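Local coordinates for protein sesquisabinene B synthase 2 (Santalum album, PDB 6A2C) that probably converts farnesyl diphosphate into the sesquiterpene sesquisabinene B, using magnesium or manganese ions to bind and ionise the diphosphate, at residues Gln284-Ala289 against Met304-Gly309. Sequence-based numbering, arbitrary orientation.
Sequences QSYMYA and MEAKVG. With FPP (farnesyl diphosphate), chain C.
With chi1 of Ser285 at 174°, OG is swung opposite its own backbone N and set against Ala306 and Gly309, while the same anti torsion in Tyr286 lays the ring edge beside Ala306. The two segments belong to helices 281-292 and 299-321 of the all-helical class I terpene synthase fold, the second carrying the metal-binding Asp316 and Asp320 further along. The axes of segments 284-289 and 304-309 approach to 8.1 Å, with 135° between their N-to-C directions, a close pairing consistent with the small residues Ser285, Ala289, Ala306 and Gly309 at the crossing. Ser285 OG donates to Ala306 O over 2.6 Å, meeting an in-plane lone pair at a C=O...O angle of 119°; this ties a side chain of one helix to the backbone of the other. Ser285 OG also sits 3.2 Å from Gly309 CA. Ala306 CB supplies the apolar contacts across the pair, at the edge of the Tyr286 ring 4.0 Å from Tyr286 CD1, and 4.2 Å from Ala289 CB. Leu263 of helix 239-270 packs on both Tyr286 and Ala306, and Tyr286 OH bonds to Glu259. The farnesyl tail lies along one flank of the pair, against backbone carbonyls as well as side chains. Tyr288, its OH bonded to Ser532 and Val528, brings its ring obliquely to the tail end, Tyr288 CD1 lying 3.3 Å from FPP C14, while Glu305 O approaches the other terminal methyl, FPP C15, to 3.4 Å.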
loop_
_atom_site.group_PDB
_atom_site.type_symbol
_atom_site.label_atom_id
_atom_site.label_comp_id
_atom_site.label_asym_id
_atom_site.label_seq_id
_atom_site.Cartn_x
_atom_site.Cartn_y
_atom_site.Cartn_z
ATOM N N GLN A 284 1.198 15.715 9.542
ATOM C CA GLN A 284 1.084 17.132 9.143
ATOM C C GLN A 284 0.739 17.231 7.648
ATOM O O GLN A 284 -0.075 18.112 7.305
ATOM C CB GLN A 284 2.323 17.913 9.557
ATOM C CG GLN A 284 2.494 17.859 11.075
ATOM C CD GLN A 284 3.361 18.938 11.675
ATOM O OE1 GLN A 284 4.577 18.956 11.497
ATOM N NE2 GLN A 284 2.742 19.810 12.461
ATOM N N SER A 285 1.366 16.427 6.781
ATOM C CA SER A 285 1.041 16.487 5.331
ATOM C C SER A 285 -0.447 16.172 5.152
ATOM O O SER A 285 -1.156 16.894 4.414
ATOM C CB SER A 285 1.911 15.556 4.536
ATOM O OG SER A 285 1.499 15.518 3.181
ATOM N N TYR A 286 -0.926 15.129 5.831
ATOM C CA TYR A 286 -2.315 14.661 5.670
ATOM C C TYR A 286 -3.250 15.744 6.194
ATOM O O TYR A 286 -4.211 16.080 5.511
ATOM C CB TYR A 286 -2.546 13.287 6.305
ATOM C CG TYR A 286 -3.946 12.814 6.029
ATOM C CD1 TYR A 286 -4.344 12.458 4.759
ATOM C CD2 TYR A 286 -4.915 12.887 7.020
ATOM C CE1 TYR A 286 -5.665 12.094 4.503
ATOM C CE2 TYR A 286 -6.226 12.529 6.781
ATOM C CZ TYR A 286 -6.605 12.131 5.515
ATOM O OH TYR A 286 -7.920 11.804 5.299
ATOM N N MET A 287 -2.930 16.351 7.333
ATOM C CA MET A 287 -3.788 17.417 7.900
ATOM C C MET A 287 -3.900 18.570 6.905
ATOM O O MET A 287 -4.990 19.121 6.757
ATOM C CB MET A 287 -3.280 17.905 9.253
ATOM C CG MET A 287 -3.621 16.887 10.312
ATOM S SD MET A 287 -3.012 17.341 11.941
ATOM C CE MET A 287 -3.930 18.849 12.234
ATOM N N TYR A 288 -2.816 18.899 6.229
ATOM C CA TYR A 288 -2.773 19.969 5.219
ATOM C C TYR A 288 -3.577 19.531 3.988
ATOM O O TYR A 288 -4.348 20.354 3.464
ATOM C CB TYR A 288 -1.328 20.293 4.849
ATOM C CG TYR A 288 -1.207 21.601 4.119
ATOM C CD1 TYR A 288 -1.688 21.739 2.827
ATOM C CD2 TYR A 288 -0.600 22.691 4.701
ATOM C CE1 TYR A 288 -1.600 22.939 2.140
ATOM C CE2 TYR A 288 -0.467 23.886 4.014
ATOM C CZ TYR A 288 -1.019 24.027 2.753
ATOM O OH TYR A 288 -0.884 25.204 2.064
ATOM N N ALA A 289 -3.423 18.283 3.543
ATOM C CA ALA A 289 -4.157 17.751 2.369
ATOM C C ALA A 289 -5.666 17.935 2.611
ATOM O O ALA A 289 -6.367 18.368 1.702
ATOM C CB ALA A 289 -3.793 16.308 2.122
ATOM N N MET A 304 -2.531 10.522 -2.561
ATOM C CA MET A 304 -1.295 10.747 -3.346
ATOM C C MET A 304 -0.720 12.125 -2.993
ATOM O O MET A 304 0.507 12.240 -2.861
ATOM C CB MET A 304 -1.564 10.580 -4.833
ATOM C CG MET A 304 -1.660 9.089 -5.210
ATOM S SD MET A 304 -1.936 8.777 -6.937
ATOM C CE MET A 304 -3.709 9.006 -7.061
ATOM N N GLU A 305 -1.559 13.138 -2.853
ATOM C CA GLU A 305 -1.064 14.493 -2.523
ATOM C C GLU A 305 -0.397 14.429 -1.147
ATOM O O GLU A 305 0.621 15.127 -0.956
ATOM C CB GLU A 305 -2.184 15.532 -2.568
ATOM C CG GLU A 305 -2.761 15.749 -3.943
ATOM C CD GLU A 305 -1.816 16.419 -4.920
ATOM O OE1 GLU A 305 -1.224 17.467 -4.557
ATOM O OE2 GLU A 305 -1.667 15.881 -6.015
ATOM N N ALA A 306 -0.973 13.675 -0.208
ATOM C CA ALA A 306 -0.442 13.584 1.168
ATOM C C ALA A 306 0.921 12.901 1.107
ATOM O O ALA A 306 1.834 13.302 1.873
ATOM C CB ALA A 306 -1.392 12.858 2.098
ATOM N N LYS A 307 1.060 11.876 0.271
ATOM C CA LYS A 307 2.366 11.193 0.118
ATOM C C LYS A 307 3.408 12.196 -0.391
ATOM O O LYS A 307 4.514 12.242 0.161
ATOM C CB LYS A 307 2.279 10.022 -0.848
ATOM C CG LYS A 307 1.526 8.803 -0.335
ATOM C CD LYS A 307 1.507 7.705 -1.339
ATOM C CE LYS A 307 0.948 6.415 -0.792
ATOM N NZ LYS A 307 1.038 5.398 -1.841
ATOM N N VAL A 308 3.089 12.957 -1.425
ATOM C CA VAL A 308 4.038 13.966 -1.980
ATOM C C VAL A 308 4.374 14.998 -0.890
ATOM O O VAL A 308 5.542 15.239 -0.668
ATOM C CB VAL A 308 3.452 14.616 -3.235
ATOM C CG1 VAL A 308 4.358 15.689 -3.778
ATOM C CG2 VAL A 308 3.145 13.564 -4.285
ATOM N N GLY A 309 3.392 15.491 -0.140
ATOM C CA GLY A 309 3.646 16.457 0.940
ATOM C C GLY A 309 4.517 15.891 2.050
ATOM O O GLY A 309 5.396 16.619 2.543
HETATM C C1 FPP C . 7.766 22.629 5.641
HETATM O O1 FPP C . 8.402 23.636 6.442
HETATM C C2 FPP C . 6.733 23.128 4.672
HETATM C C3 FPP C . 6.806 22.872 3.369
HETATM C C4 FPP C . 7.927 22.070 2.770
HETATM C C5 FPP C . 5.818 23.436 2.386
HETATM C C6 FPP C . 5.071 22.417 1.553
HETATM C C7 FPP C . 3.883 21.842 2.258
HETATM C C8 FPP C . 3.822 20.706 2.935
HETATM C C10 FPP C . 4.992 19.819 3.175
HETATM C C9 FPP C . 2.530 20.195 3.478
HETATM C C11 FPP C . 1.903 19.245 2.510
HETATM C C12 FPP C . 0.830 19.860 1.669
HETATM C C13 FPP C . -0.125 19.245 0.977
HETATM C C14 FPP C . -1.086 19.974 0.084
HETATM C C15 FPP C . -0.343 17.762 1.024
HETATM P PA FPP C . 9.619 24.617 5.966
HETATM O O1A FPP C . 8.994 25.907 6.435
HETATM O O2A FPP C . 11.121 24.284 6.257
HETATM O O3A FPP C . 9.655 24.797 4.338
HETATM P PB FPP C . 10.910 25.747 3.691
HETATM O O1B FPP C . 12.261 25.177 4.152
HETATM O O2B FPP C . 10.762 25.672 2.183
HETATM O O3B FPP C . 10.680 27.142 4.194
#